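Local coordinates for protein PEPTIDE N-myristoyltransferase (Saccharomyces cerevisiae, PDB 1IIC) that transfers myristate from myristoyl-CoA to the N-terminal glycine of substrate proteins and peptides, at residues L228-V239 with S280-I290. Numbering follows the deposited sequence.
Sequences LRKLKKEDIDQV and SYVVEQPDGKI
R229 and V282 form an antiparallel hydrogen-bonded pair, R229 N giving to V282 O at 2.7 Å and V282 N returning a bond to R229 O at 2.8 Å. The short strands 228-230 and 280-284 run at 140° to each other, and L231 N extends the pairing to S280 O. With CG between the backbone N and the carbonyl carbon (chi1 66°) and the chain then extended to NE, the R229 guanidinium arrives end-on at D235: NH1 meets OD1, and NH2 reaches OD2 at 2.7 Å, both on the syn side. E284 OE1 completes a salt-bridge network, lying near the guanidinium plane 3.3 Å from NE, which meets it from above the carboxylate plane (planes 68° apart); a water bonded to OE1 also reaches NE weakly. A methionine in place of R229 would probably leave D235 and E284 as neighbouring carboxylates without their shared counter-charge. V239 CG2 packs tightly, tip to tip, on V282 CG2 (3.5 Å). The Q238 amide bridges the hairpin turn and the strand after it, NE2 giving to G288 O and OE1 accepting from I290 N at 2.9 Å. Strand 228-230 borders the beta-hairpin of strands 278-284 and 290-303, within the C-terminal GNAT-like half of N-myristoyltransferase.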
loop_
_atom_site.group_PDB
_atom_site.type_symbol
_atom_site.label_atom_id
_atom_site.label_comp_id
_atom_site.label_asym_id
_atom_site.label_seq_id
_atom_site.Cartn_x
_atom_site.Cartn_y
_atom_site.Cartn_z
ATOM N N LEU A 228 -14.101 -19.245 -9.596
ATOM C CA LEU A 228 -12.899 -18.442 -9.351
ATOM C C LEU A 228 -11.841 -18.660 -10.446
ATOM O O LEU A 228 -11.458 -19.792 -10.739
ATOM C CB LEU A 228 -12.335 -18.822 -7.970
ATOM C CG LEU A 228 -11.324 -17.999 -7.151
ATOM C CD1 LEU A 228 -10.032 -18.772 -7.049
ATOM C CD2 LEU A 228 -11.109 -16.625 -7.731
ATOM N N ARG A 229 -11.383 -17.578 -11.063
ATOM C CA ARG A 229 -10.359 -17.689 -12.099
ATOM C C ARG A 229 -9.581 -16.371 -12.156
ATOM O O ARG A 229 -9.886 -15.442 -11.412
ATOM C CB ARG A 229 -11.003 -17.985 -13.461
ATOM C CG ARG A 229 -11.872 -16.860 -13.994
ATOM C CD ARG A 229 -12.425 -17.205 -15.362
ATOM N NE ARG A 229 -13.460 -16.266 -15.802
ATOM C CZ ARG A 229 -13.241 -14.995 -16.115
ATOM N NH1 ARG A 229 -12.017 -14.482 -16.045
ATOM N NH2 ARG A 229 -14.253 -14.233 -16.492
ATOM N N LYS A 230 -8.581 -16.294 -13.031
ATOM C CA LYS A 230 -7.782 -15.080 -13.171
ATOM C C LYS A 230 -8.567 -13.980 -13.856
ATOM O O LYS A 230 -9.440 -14.252 -14.670
ATOM C CB LYS A 230 -6.528 -15.350 -13.996
ATOM C CG LYS A 230 -5.553 -16.323 -13.368
ATOM C CD LYS A 230 -4.326 -16.451 -14.234
ATOM C CE LYS A 230 -3.344 -17.446 -13.651
ATOM N NZ LYS A 230 -2.121 -17.522 -14.492
ATOM N N LEU A 231 -8.250 -12.733 -13.520
ATOM C CA LEU A 231 -8.909 -11.581 -14.134
ATOM C C LEU A 231 -8.414 -11.439 -15.573
ATOM O O LEU A 231 -7.241 -11.676 -15.848
ATOM C CB LEU A 231 -8.571 -10.303 -13.356
ATOM C CG LEU A 231 -8.886 -8.978 -14.045
ATOM C CD1 LEU A 231 -10.389 -8.818 -14.196
ATOM C CD2 LEU A 231 -8.310 -7.840 -13.239
ATOM N N LYS A 232 -9.306 -11.052 -16.484
ATOM C CA LYS A 232 -8.949 -10.871 -17.888
ATOM C C LYS A 232 -9.526 -9.551 -18.347
ATOM O O LYS A 232 -10.473 -9.055 -17.750
ATOM C CB LYS A 232 -9.526 -12.006 -18.739
ATOM C CG LYS A 232 -9.179 -13.393 -18.229
ATOM C CD LYS A 232 -10.003 -14.468 -18.929
ATOM C CE LYS A 232 -9.815 -15.827 -18.259
ATOM N NZ LYS A 232 -10.588 -16.893 -18.963
ATOM N N LYS A 233 -8.953 -8.989 -19.410
ATOM C CA LYS A 233 -9.416 -7.710 -19.945
ATOM C C LYS A 233 -10.909 -7.748 -20.256
ATOM O O LYS A 233 -11.619 -6.767 -20.061
ATOM C CB LYS A 233 -8.631 -7.353 -21.209
ATOM N N GLU A 234 -11.384 -8.892 -20.736
ATOM C CA GLU A 234 -12.796 -9.061 -21.059
ATOM C C GLU A 234 -13.680 -8.761 -19.844
ATOM O O GLU A 234 -14.819 -8.329 -19.995
ATOM C CB GLU A 234 -13.067 -10.504 -21.512
ATOM C CG GLU A 234 -12.299 -10.967 -22.754
ATOM C CD GLU A 234 -10.790 -10.985 -22.559
ATOM O OE1 GLU A 234 -10.317 -11.643 -21.608
ATOM O OE2 GLU A 234 -10.076 -10.343 -23.364
ATOM N N ASP A 235 -13.141 -9.000 -18.648
ATOM C CA ASP A 235 -13.858 -8.796 -17.391
ATOM C C ASP A 235 -13.893 -7.359 -16.881
ATOM O O ASP A 235 -14.744 -7.005 -16.067
ATOM C CB ASP A 235 -13.219 -9.648 -16.293
ATOM C CG ASP A 235 -13.140 -11.115 -16.648
ATOM O OD1 ASP A 235 -12.133 -11.742 -16.262
ATOM O OD2 ASP A 235 -14.073 -11.655 -17.287
ATOM N N ILE A 236 -12.962 -6.533 -17.343
ATOM C CA ILE A 236 -12.866 -5.155 -16.861
ATOM C C ILE A 236 -14.143 -4.344 -16.621
ATOM O O ILE A 236 -14.323 -3.799 -15.519
ATOM C CB ILE A 236 -11.917 -4.327 -17.743
ATOM C CG1 ILE A 236 -10.513 -4.944 -17.714
ATOM C CG2 ILE A 236 -11.852 -2.896 -17.226
ATOM C CD1 ILE A 236 -9.875 -5.027 -16.301
ATOM N N ASP A 237 -15.030 -4.244 -17.612
ATOM C CA ASP A 237 -16.242 -3.461 -17.396
ATOM C C ASP A 237 -17.028 -3.928 -16.167
ATOM O O ASP A 237 -17.375 -3.117 -15.319
ATOM C CB ASP A 237 -17.148 -3.466 -18.637
ATOM C CG ASP A 237 -16.586 -2.621 -19.779
ATOM O OD1 ASP A 237 -15.951 -1.576 -19.512
ATOM O OD2 ASP A 237 -16.790 -2.999 -20.948
ATOM N N GLN A 238 -17.305 -5.227 -16.061
ATOM C CA GLN A 238 -18.044 -5.744 -14.907
ATOM C C GLN A 238 -17.300 -5.598 -13.584
ATOM O O GLN A 238 -17.857 -5.111 -12.603
ATOM C CB GLN A 238 -18.369 -7.229 -15.072
ATOM C CG GLN A 238 -19.627 -7.535 -15.847
ATOM C CD GLN A 238 -20.093 -8.951 -15.614
ATOM O OE1 GLN A 238 -20.649 -9.274 -14.555
ATOM N NE2 GLN A 238 -19.849 -9.816 -16.588
ATOM N N VAL A 239 -16.048 -6.040 -13.554
ATOM C CA VAL A 239 -15.266 -5.978 -12.322
ATOM C C VAL A 239 -15.138 -4.558 -11.821
ATOM O O VAL A 239 -15.248 -4.306 -10.625
ATOM C CB VAL A 239 -13.851 -6.580 -12.521
ATOM C CG1 VAL A 239 -13.053 -6.494 -11.226
ATOM C CG2 VAL A 239 -13.974 -8.029 -12.966
ATOM N N SER A 280 -4.494 -10.780 -9.817
ATOM C CA SER A 280 -5.917 -10.487 -9.655
ATOM C C SER A 280 -6.822 -11.644 -10.087
ATOM O O SER A 280 -6.599 -12.270 -11.130
ATOM C CB SER A 280 -6.281 -9.233 -10.438
ATOM O OG SER A 280 -5.575 -8.107 -9.939
ATOM N N TYR A 281 -7.844 -11.908 -9.273
ATOM C CA TYR A 281 -8.792 -12.989 -9.523
ATOM C C TYR A 281 -10.231 -12.523 -9.482
ATOM O O TYR A 281 -10.566 -11.522 -8.861
ATOM C CB TYR A 281 -8.579 -14.112 -8.504
ATOM C CG TYR A 281 -7.153 -14.567 -8.505
ATOM C CD1 TYR A 281 -6.179 -13.834 -7.833
ATOM C CD2 TYR A 281 -6.746 -15.649 -9.289
ATOM C CE1 TYR A 281 -4.835 -14.153 -7.947
ATOM C CE2 TYR A 281 -5.395 -15.977 -9.411
ATOM C CZ TYR A 281 -4.446 -15.214 -8.735
ATOM O OH TYR A 281 -3.107 -15.488 -8.866
ATOM N N VAL A 282 -11.081 -13.287 -10.149
ATOM C CA VAL A 282 -12.490 -12.977 -10.242
ATOM C C VAL A 282 -13.288 -14.266 -10.081
ATOM O O VAL A 282 -12.754 -15.359 -10.248
ATOM C CB VAL A 282 -12.792 -12.347 -11.629
ATOM C CG1 VAL A 282 -14.236 -12.548 -11.999
ATOM C CG2 VAL A 282 -12.449 -10.864 -11.617
ATOM N N VAL A 283 -14.556 -14.132 -9.714
ATOM C CA VAL A 283 -15.435 -15.285 -9.598
ATOM C C VAL A 283 -16.567 -15.009 -10.580
ATOM O O VAL A 283 -17.237 -13.979 -10.491
ATOM C CB VAL A 283 -16.020 -15.456 -8.178
ATOM C CG1 VAL A 283 -17.041 -16.588 -8.181
ATOM C CG2 VAL A 283 -14.910 -15.772 -7.176
ATOM N N GLU A 284 -16.755 -15.921 -11.529
ATOM C CA GLU A 284 -17.801 -15.786 -12.540
ATOM C C GLU A 284 -18.874 -16.877 -12.412
ATOM O O GLU A 284 -18.563 -18.065 -12.369
ATOM C CB GLU A 284 -17.170 -15.838 -13.936
ATOM C CG GLU A 284 -18.177 -15.855 -15.061
ATOM C CD GLU A 284 -17.532 -15.825 -16.427
ATOM O OE1 GLU A 284 -16.611 -16.639 -16.671
ATOM O OE2 GLU A 284 -17.958 -14.994 -17.258
ATOM N N GLN A 285 -20.135 -16.464 -12.350
ATOM C CA GLN A 285 -21.249 -17.400 -12.231
ATOM C C GLN A 285 -21.678 -17.927 -13.605
ATOM O O GLN A 285 -21.447 -17.284 -14.630
ATOM C CB GLN A 285 -22.432 -16.722 -11.540
ATOM C CG GLN A 285 -22.116 -16.126 -10.164
ATOM C CD GLN A 285 -21.457 -17.119 -9.212
ATOM O OE1 GLN A 285 -21.731 -18.318 -9.255
ATOM N NE2 GLN A 285 -20.594 -16.613 -8.335
ATOM N N PRO A 286 -22.324 -19.102 -13.641
ATOM C CA PRO A 286 -22.765 -19.687 -14.909
ATOM C C PRO A 286 -23.444 -18.736 -15.892
ATOM O O PRO A 286 -23.420 -18.990 -17.088
ATOM C CB PRO A 286 -23.677 -20.822 -14.458
ATOM C CG PRO A 286 -23.012 -21.279 -13.192
ATOM C CD PRO A 286 -22.729 -19.957 -12.506
ATOM N N ASP A 287 -24.044 -17.653 -15.403
ATOM C CA ASP A 287 -24.715 -16.690 -16.281
ATOM C C ASP A 287 -23.780 -15.568 -16.751
ATOM O O ASP A 287 -24.231 -14.549 -17.280
ATOM C CB ASP A 287 -25.927 -16.078 -15.569
ATOM C CG ASP A 287 -25.557 -15.409 -14.259
ATOM O OD1 ASP A 287 -26.468 -14.970 -13.521
ATOM O OD2 ASP A 287 -24.346 -15.322 -13.968
ATOM N N GLY A 288 -22.480 -15.766 -16.553
ATOM C CA GLY A 288 -21.502 -14.778 -16.967
ATOM C C GLY A 288 -21.295 -13.639 -15.985
ATOM O O GLY A 288 -20.423 -12.797 -16.180
ATOM N N LYS A 289 -22.086 -13.608 -14.921
ATOM C CA LYS A 289 -21.961 -12.544 -13.934
ATOM C C LYS A 289 -20.738 -12.668 -13.041
ATOM O O LYS A 289 -20.416 -13.748 -12.551
ATOM C CB LYS A 289 -23.225 -12.464 -13.074
ATOM C CG LYS A 289 -24.241 -11.405 -13.541
ATOM C CD LYS A 289 -24.643 -11.567 -15.020
ATOM C CE LYS A 289 -23.547 -11.082 -15.990
ATOM N NZ LYS A 289 -23.747 -11.590 -17.377
ATOM N N ILE A 290 -20.051 -11.545 -12.847
ATOM C CA ILE A 290 -18.876 -11.507 -11.989
ATOM C C ILE A 290 -19.344 -10.968 -10.645
ATOM O O ILE A 290 -19.776 -9.819 -10.534
ATOM C CB ILE A 290 -17.785 -10.605 -12.582
ATOM C CG1 ILE A 290 -17.233 -11.257 -13.852
ATOM C CG2 ILE A 290 -16.672 -10.378 -11.565
ATOM C CD1 ILE A 290 -16.169 -10.454 -14.531
HETATM O O HOH W 1 -15.416 -18.837 -15.577
#